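Local coordinates for protein ninB (Enterobacteria phage lambda, PDB 1PC6) that probably acts in the initiation of genetic exchange in phage lambda, with functional similarities to the bacterial RecFOR proteins, at residues V60-R65 / E70-V75. Residues are numbered along the deposited sequence; the frame is centred on the assembly and turned at random.
Sequences VEWHGR and ESWKCV. With BME (beta-mercaptoethanol), chain C.
W62 and W72 meet in an oblique aromatic pair, a worked example of how a loop is packed against the following helix through the residues at its start. The five-membered ring of W62 and the six-membered ring of W72 have centroids 5.3 Å apart and planes inclined at 58°. W72 reaches W62 chiefly with CH2, which lies 3.6 Å above the W62 ring plane, offset toward the rim, and comes 3.8 Å from W62 CE3. On the other side of that plane H63 CD2 sits over the ring centre, so W62 is held between the two. Its side chain reaches the helix because CG lies anti to the backbone N (chi1 -160°). V60 adds its CG2 methyl, 3.4 Å from W72 CZ2, and V75 CG1 lies more loosely near W62 NE1.

The buried indole N-H of W72 is satisfied by water: NE1 donates to a molecule 2.9 Å away, in the ring plane. The water also lies 2.8 Å from V60 O, a carbonyl that can accept from it. The W62 N-H instead reaches P87 O of the second subunit.

The chain makes a type I' turn from W62 to R65, closed by paired backbone bonds; E61 OE2 also accepts a hydrogen bond from the G64 N-H, from above the carboxylate plane.

The contact thus joins the loop following helix 43-59 to helix 69-80. W72 also packs on V56 and S57 of helix 43-59 and meets F119 of helix 106-122, while R65 pairs with D84, in strand 84-87, and E70 with R103, both of the second subunit, placing this loop-helix corner at the dimer interface.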
# COMPACT_ATOMS: atom_id res chain seq x y z
N VAL A 60 -3.15 8.85 21.80
CA VAL A 60 -2.29 9.99 22.09
C VAL A 60 -2.45 11.18 21.12
O VAL A 60 -2.45 11.01 19.90
CB VAL A 60 -0.82 9.52 22.17
CG1 VAL A 60 -0.78 8.01 22.39
CG2 VAL A 60 -0.05 9.90 20.94
N GLU A 61 -2.63 12.38 21.66
CA GLU A 61 -2.77 13.52 20.78
C GLU A 61 -1.43 14.22 20.59
O GLU A 61 -0.71 14.49 21.55
CB GLU A 61 -3.79 14.52 21.30
CG GLU A 61 -3.30 15.40 22.41
CD GLU A 61 -3.79 16.82 22.23
OE1 GLU A 61 -5.02 17.01 21.98
OE2 GLU A 61 -2.95 17.75 22.32
N TRP A 62 -1.12 14.49 19.33
CA TRP A 62 0.13 15.14 18.95
C TRP A 62 -0.00 16.64 18.82
O TRP A 62 -0.61 17.14 17.87
CB TRP A 62 0.60 14.59 17.62
CG TRP A 62 2.05 14.82 17.36
CD1 TRP A 62 2.60 15.30 16.21
CD2 TRP A 62 3.14 14.44 18.20
NE1 TRP A 62 3.98 15.22 16.28
CE2 TRP A 62 4.33 14.70 17.49
CE3 TRP A 62 3.23 13.90 19.49
CZ2 TRP A 62 5.59 14.44 18.02
CZ3 TRP A 62 4.48 13.63 20.01
CH2 TRP A 62 5.65 13.91 19.27
N HIS A 63 0.58 17.35 19.78
CA HIS A 63 0.59 18.81 19.78
C HIS A 63 -0.71 19.46 19.33
O HIS A 63 -0.74 20.19 18.33
CB HIS A 63 1.75 19.32 18.91
CG HIS A 63 3.11 18.84 19.33
ND1 HIS A 63 4.03 19.66 19.95
CD2 HIS A 63 3.70 17.63 19.22
CE1 HIS A 63 5.13 18.97 20.20
NE2 HIS A 63 4.96 17.74 19.76
N GLY A 64 -1.79 19.20 20.05
CA GLY A 64 -3.05 19.83 19.71
C GLY A 64 -4.03 19.15 18.76
O GLY A 64 -5.15 19.64 18.60
N ARG A 65 -3.63 18.06 18.12
CA ARG A 65 -4.57 17.40 17.23
C ARG A 65 -4.38 15.89 17.11
O ARG A 65 -3.30 15.36 17.35
CB ARG A 65 -4.54 18.04 15.83
CG ARG A 65 -3.33 17.72 14.96
CD ARG A 65 -3.49 18.42 13.60
NE ARG A 65 -2.83 17.70 12.51
CZ ARG A 65 -2.84 18.08 11.23
NH1 ARG A 65 -3.48 19.19 10.88
NH2 ARG A 65 -2.22 17.36 10.30
N GLU A 70 -2.31 6.56 9.26
CA GLU A 70 -1.42 6.87 8.15
C GLU A 70 -0.49 8.00 8.52
O GLU A 70 0.72 7.93 8.30
CB GLU A 70 -2.23 7.26 6.91
CG GLU A 70 -3.29 6.25 6.50
CD GLU A 70 -3.62 6.31 5.02
OE1 GLU A 70 -2.71 6.02 4.21
OE2 GLU A 70 -4.78 6.64 4.67
N SER A 71 -1.07 9.05 9.08
CA SER A 71 -0.30 10.21 9.49
C SER A 71 0.73 9.82 10.54
O SER A 71 1.84 10.34 10.52
CB SER A 71 -1.24 11.29 10.06
OG SER A 71 -2.21 11.70 9.10
N TRP A 72 0.39 8.91 11.45
CA TRP A 72 1.34 8.48 12.47
C TRP A 72 2.46 7.64 11.87
O TRP A 72 3.58 7.63 12.40
CB TRP A 72 0.64 7.69 13.59
CG TRP A 72 0.12 8.54 14.73
CD1 TRP A 72 -1.19 8.81 15.01
CD2 TRP A 72 0.89 9.21 15.73
NE1 TRP A 72 -1.28 9.61 16.13
CE2 TRP A 72 -0.01 9.87 16.59
CE3 TRP A 72 2.26 9.33 15.98
CZ2 TRP A 72 0.41 10.63 17.69
CZ3 TRP A 72 2.68 10.08 17.07
CH2 TRP A 72 1.76 10.72 17.91
N LYS A 73 2.19 6.94 10.77
CA LYS A 73 3.23 6.13 10.15
C LYS A 73 4.32 7.08 9.66
O LYS A 73 5.51 6.81 9.82
CB LYS A 73 2.66 5.31 8.99
CG LYS A 73 3.64 4.28 8.43
CD LYS A 73 2.94 3.26 7.53
CE LYS A 73 2.55 3.79 6.15
NZ LYS A 73 3.67 3.76 5.15
N CYS A 74 3.90 8.20 9.08
CA CYS A 74 4.83 9.22 8.60
C CYS A 74 5.75 9.72 9.71
O CYS A 74 6.98 9.65 9.59
CB CYS A 74 4.06 10.42 8.03
SG CYS A 74 3.73 10.35 6.28
N VAL A 75 5.14 10.23 10.77
CA VAL A 75 5.88 10.75 11.90
C VAL A 75 6.88 9.72 12.39
O VAL A 75 8.06 10.02 12.59
CB VAL A 75 4.93 11.12 13.06
CG1 VAL A 75 5.71 11.79 14.18
CG2 VAL A 75 3.81 12.02 12.56
C1 BME C . 5.53 6.10 5.95
C2 BME C . 6.22 7.47 5.89
O1 BME C . 4.18 6.26 6.32
S2 BME C . 5.40 8.53 4.67
O HOH W 1 -3.61 10.95 17.34